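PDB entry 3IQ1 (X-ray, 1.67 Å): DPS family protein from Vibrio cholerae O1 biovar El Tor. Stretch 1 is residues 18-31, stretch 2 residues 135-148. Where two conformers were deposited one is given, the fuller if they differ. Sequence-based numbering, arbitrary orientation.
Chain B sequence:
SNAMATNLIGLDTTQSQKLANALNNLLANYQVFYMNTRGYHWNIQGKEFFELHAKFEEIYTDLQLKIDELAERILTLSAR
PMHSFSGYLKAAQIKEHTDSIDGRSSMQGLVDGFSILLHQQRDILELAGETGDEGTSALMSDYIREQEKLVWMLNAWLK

Stretch 1, residues 18-31: KLANALNNLLANYQ
Stretch 2 (135-148) GTSALMSDYIREQE

Both stretches are helical from end to end, and each helix continues beyond the residues given. Phi/psi values cluster near -63/-43, and i to i-4 backbone hydrogen bonds recur throughout, such as L23 N to L19 O at 2.9 Å and I144 N to M140 O at 2.8 Å. The helices run in the same general direction, with 23° between their N-to-C vectors, a signed crossing angle of 23° and a closest axial approach of 12.3 Å. That spacing is wide for a helix pair, and much of the contact is made by long side chains, with T136 joining where the backbones come nearest; the CA atoms of L19 and T136 are 8.3 Å apart. Only 314 Å² is buried, both sides summed.

Stretch 1 contributes L19, L23, L26 and Y30, spaced by three or four residues so that each CA-to-CB bond points toward stretch 2. T136, M140, Y143 and Q147 answer with the same spacing. At the N-terminal end, L19 (chi1 -83°, chi2 154°) and L23 (chi1 -68°, chi2 164°), both mt, bring methyls to T136: L19 CD2 lies 4.4 Å and L23 CD1 4.1 Å from T136 CG2. T136 has chi1 at -60° (m), which presents its methyl to the leucines, while OG1 hydrogen-bonds to a residue adjoining the stretches.

M140 is selenomethionine. Its CA-to-CB bond points sideways, but chi1 -65° (m), chi2 -56° (m) and chi3 88° (p) fold the chain so that its end comes nearer. Its CE packs 3.8 Å from L23 CD2, and its SE lies 3.9 Å from L26 CD2. L26 differs from the two leucines before it, adopting tp (chi1 -178°, chi2 65°). A long, flexible apolar side chain suits this wide gap, where it meets two leucines one helical turn apart.

The C-terminal end adds polarity. Y30 (chi1 -90°, m; chi2 89°) extends its hydroxyl to stretch 2, where Q147 NE2 donates a hydrogen bond to Y30 OH at 2.9 Å with an N-H...O angle of 149°. Q147 reaches it through an extended mt chain (chi1 -69°, chi2 168°) with chi3 at -11°; its OE1 is satisfied elsewhere in the structure. The amide thus meets a polar partner although both residues are buried. Y143 (chi1 -68°, m; chi2 6°) sets its CD2 3.3 Å from Y30 OH and 4.2 Å from Y30 CZ. The two rings meet obliquely, with centroids 6.0 Å apart and planes at 61°, so Y30 combines apolar packing with the hydrogen bond.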

# COMPACT_ATOMS: atom_id res chain seq x y z
N LYS B 18 7.84 44.49 -0.90
CA LYS B 18 9.15 44.44 -1.54
C LYS B 18 9.58 42.99 -1.73
O LYS B 18 10.07 42.60 -2.81
CB LYS B 18 10.17 45.17 -0.70
CG LYS B 18 11.58 45.23 -1.28
CD LYS B 18 12.42 46.29 -0.55
CE LYS B 18 13.92 46.09 -0.75
NZ LYS B 18 14.67 47.17 -0.06
N LEU B 19 9.40 42.19 -0.68
CA LEU B 19 9.70 40.75 -0.77
C LEU B 19 8.87 40.06 -1.81
O LEU B 19 9.39 39.26 -2.59
CB LEU B 19 9.56 40.08 0.60
CG LEU B 19 10.85 40.27 1.40
CD1 LEU B 19 10.63 40.22 2.95
CD2 LEU B 19 12.04 39.37 0.87
N ALA B 20 7.60 40.42 -1.89
CA ALA B 20 6.69 39.78 -2.86
C ALA B 20 7.10 40.13 -4.27
O ALA B 20 7.04 39.26 -5.15
CB ALA B 20 5.28 40.19 -2.64
N ASN B 21 7.50 41.37 -4.49
CA ASN B 21 8.03 41.78 -5.80
C ASN B 21 9.23 40.92 -6.25
O ASN B 21 9.27 40.42 -7.42
CB ASN B 21 8.46 43.23 -5.77
CG ASN B 21 7.31 44.21 -5.63
OD1 ASN B 21 6.15 43.86 -5.83
ND2 ASN B 21 7.64 45.49 -5.31
N ALA B 22 10.15 40.68 -5.34
CA ALA B 22 11.34 39.87 -5.63
C ALA B 22 10.95 38.40 -5.85
O ALA B 22 11.49 37.74 -6.77
CB ALA B 22 12.35 39.94 -4.48
N LEU B 23 10.01 37.91 -5.03
CA LEU B 23 9.49 36.58 -5.20
C LEU B 23 8.78 36.39 -6.57
O LEU B 23 8.84 35.32 -7.17
CB LEU B 23 8.60 36.16 -4.06
CG LEU B 23 9.30 35.94 -2.68
CD1 LEU B 23 8.25 35.92 -1.59
CD2 LEU B 23 10.13 34.63 -2.67
N ASN B 24 8.06 37.39 -7.01
CA ASN B 24 7.42 37.35 -8.30
C ASN B 24 8.43 37.31 -9.41
O ASN B 24 8.23 36.58 -10.40
CB ASN B 24 6.50 38.58 -8.49
CG ASN B 24 5.08 38.28 -8.26
OD1 ASN B 24 4.34 39.11 -7.64
ND2 ASN B 24 4.64 37.13 -8.75
N ASN B 25 9.54 38.04 -9.28
CA ASN B 25 10.60 37.93 -10.33
C ASN B 25 11.21 36.54 -10.33
O ASN B 25 11.51 35.95 -11.35
CB ASN B 25 11.66 39.01 -10.17
CG ASN B 25 11.15 40.36 -10.55
OD1 ASN B 25 10.22 40.51 -11.39
ND2 ASN B 25 11.80 41.40 -9.99
N LEU B 26 11.35 35.97 -9.14
CA LEU B 26 11.83 34.60 -9.04
C LEU B 26 10.87 33.63 -9.73
O LEU B 26 11.31 32.72 -10.43
CB LEU B 26 12.04 34.21 -7.59
CG LEU B 26 12.59 32.80 -7.28
CD1 LEU B 26 13.99 32.59 -7.79
CD2 LEU B 26 12.51 32.55 -5.79
N LEU B 27 9.58 33.77 -9.46
CA LEU B 27 8.52 32.94 -10.06
C LEU B 27 8.58 33.01 -11.58
O LEU B 27 8.48 31.98 -12.23
CB LEU B 27 7.17 33.41 -9.51
CG LEU B 27 5.94 32.75 -10.12
CD1 LEU B 27 5.97 31.24 -9.92
CD2 LEU B 27 4.69 33.34 -9.52
N ALA B 28 8.78 34.20 -12.13
CA ALA B 28 8.97 34.36 -13.58
C ALA B 28 10.11 33.53 -14.13
O ALA B 28 9.96 32.87 -15.16
CB ALA B 28 9.18 35.82 -13.92
N ASN B 29 11.25 33.56 -13.43
CA ASN B 29 12.37 32.75 -13.81
C ASN B 29 12.03 31.27 -13.73
O ASN B 29 12.39 30.51 -14.62
CB ASN B 29 13.57 33.09 -12.96
CG ASN B 29 14.25 34.40 -13.42
OD1 ASN B 29 14.57 35.28 -12.56
ND2 ASN B 29 14.48 34.56 -14.66
N TYR B 30 11.40 30.84 -12.64
CA TYR B 30 10.98 29.45 -12.54
C TYR B 30 10.13 29.00 -13.70
O TYR B 30 10.26 27.85 -14.18
CB TYR B 30 10.25 29.14 -11.24
CG TYR B 30 11.09 28.70 -10.08
CD1 TYR B 30 11.63 29.60 -9.19
CD2 TYR B 30 11.33 27.37 -9.87
CE1 TYR B 30 12.39 29.19 -8.13
CE2 TYR B 30 12.09 26.96 -8.76
CZ TYR B 30 12.63 27.86 -7.93
OH TYR B 30 13.40 27.41 -6.87
N GLN B 31 9.21 29.84 -14.11
CA GLN B 31 8.19 29.46 -15.09
C GLN B 31 8.88 29.27 -16.46
O GLN B 31 8.65 28.24 -17.13
CB GLN B 31 7.07 30.49 -15.09
CG GLN B 31 6.14 30.37 -13.90
CD GLN B 31 5.09 29.27 -14.02
OE1 GLN B 31 5.40 28.18 -14.53
NE2 GLN B 31 3.89 29.50 -13.47
N GLY B 135 9.20 33.10 7.50
CA GLY B 135 8.51 32.22 6.55
C GLY B 135 9.09 32.24 5.14
O GLY B 135 9.24 31.22 4.49
N THR B 136 9.46 33.44 4.69
CA THR B 136 10.09 33.59 3.39
C THR B 136 11.50 33.07 3.43
O THR B 136 11.92 32.35 2.53
CB THR B 136 10.06 35.03 2.89
OG1 THR B 136 8.70 35.44 2.77
CG2 THR B 136 10.79 35.21 1.51
N SER B 137 12.24 33.39 4.51
CA SER B 137 13.60 32.87 4.68
C SER B 137 13.65 31.36 4.59
O SER B 137 14.53 30.80 3.92
CB SER B 137 14.16 33.30 6.04
OG SER B 137 14.49 34.67 6.01
N ALA B 138 12.75 30.71 5.30
CA ALA B 138 12.73 29.27 5.41
C ALA B 138 12.50 28.66 4.05
O ALA B 138 13.05 27.65 3.74
CB ALA B 138 11.62 28.82 6.41
N LEU B 139 11.62 29.25 3.25
CA LEU B 139 11.38 28.75 1.89
C LEU B 139 12.63 28.84 1.03
O LEU B 139 12.99 27.90 0.35
CB LEU B 139 10.25 29.54 1.22
CG LEU B 139 9.71 29.00 -0.10
CD1 LEU B 139 9.11 27.58 0.16
CD2 LEU B 139 8.64 29.87 -0.79
N MSE B 140 13.30 29.98 1.08
CA MSE B 140 14.53 30.17 0.30
C MSE B 140 15.59 29.17 0.74
O MSE B 140 16.30 28.62 -0.10
CB MSE B 140 15.05 31.60 0.39
CG MSE B 140 14.17 32.65 -0.21
SE MSE B 140 13.66 32.51 -2.02
CE MSE B 140 12.05 31.44 -1.72
N SER B 141 15.68 28.92 2.05
CA SER B 141 16.64 27.97 2.58
C SER B 141 16.45 26.58 2.00
O SER B 141 17.41 25.92 1.56
CB SER B 141 16.56 27.96 4.10
OG SER B 141 17.36 26.94 4.68
N ASP B 142 15.20 26.15 1.99
CA ASP B 142 14.85 24.86 1.41
C ASP B 142 15.27 24.82 -0.06
O ASP B 142 15.86 23.84 -0.52
CB ASP B 142 13.35 24.60 1.49
CG ASP B 142 12.88 24.26 2.89
OD1 ASP B 142 13.70 24.02 3.79
OD2 ASP B 142 11.68 24.17 3.07
N TYR B 143 14.93 25.85 -0.83
CA TYR B 143 15.22 25.85 -2.25
C TYR B 143 16.71 25.83 -2.53
O TYR B 143 17.20 25.09 -3.40
CB TYR B 143 14.58 27.03 -2.96
CG TYR B 143 13.04 27.02 -3.05
CD1 TYR B 143 12.26 26.04 -2.42
CD2 TYR B 143 12.39 27.96 -3.78
CE1 TYR B 143 10.86 26.01 -2.53
CE2 TYR B 143 10.98 27.97 -3.85
CZ TYR B 143 10.24 26.99 -3.22
OH TYR B 143 8.90 27.00 -3.35
N ILE B 144 17.46 26.63 -1.77
CA ILE B 144 18.91 26.74 -1.95
C ILE B 144 19.56 25.41 -1.66
O ILE B 144 20.38 24.90 -2.44
CB ILE B 144 19.49 27.86 -1.06
CG1 ILE B 144 19.05 29.24 -1.57
CG2 ILE B 144 21.01 27.77 -1.00
CD1 ILE B 144 19.20 30.32 -0.54
N ARG B 145 19.20 24.77 -0.56
CA ARG B 145 19.94 23.58 -0.18
C ARG B 145 19.68 22.45 -1.21
O ARG B 145 20.59 21.65 -1.52
CB ARG B 145 19.60 23.15 1.22
CG ARG B 145 18.23 22.58 1.38
CD ARG B 145 17.83 22.53 2.86
NE ARG B 145 18.62 21.52 3.57
CZ ARG B 145 18.29 21.00 4.75
NH1 ARG B 145 19.03 20.06 5.30
NH2 ARG B 145 17.23 21.41 5.39
N GLU B 146 18.45 22.35 -1.69
CA GLU B 146 18.08 21.34 -2.64
C GLU B 146 18.79 21.57 -3.98
O GLU B 146 19.30 20.61 -4.65
CB GLU B 146 16.56 21.26 -2.82
CG GLU B 146 15.85 20.76 -1.55
CD GLU B 146 14.35 20.86 -1.64
OE1 GLU B 146 13.83 20.89 -2.76
OE2 GLU B 146 13.68 20.85 -0.56
N GLN B 147 18.84 22.84 -4.38
CA GLN B 147 19.32 23.15 -5.72
C GLN B 147 20.81 23.16 -5.78
O GLN B 147 21.41 22.84 -6.81
CB GLN B 147 18.69 24.42 -6.30
CG GLN B 147 17.24 24.15 -6.57
CD GLN B 147 16.43 25.40 -6.86
OE1 GLN B 147 16.91 26.53 -6.68
NE2 GLN B 147 15.21 25.22 -7.30
N GLU B 148 21.47 23.46 -4.66
CA GLU B 148 22.92 23.29 -4.59
C GLU B 148 23.31 21.82 -4.83
O GLU B 148 24.20 21.55 -5.61
CB GLU B 148 23.48 23.78 -3.26
CG GLU B 148 23.43 25.30 -3.10
CD GLU B 148 23.86 25.81 -1.76
OE1 GLU B 148 23.81 25.04 -0.76
OE2 GLU B 148 24.21 27.02 -1.65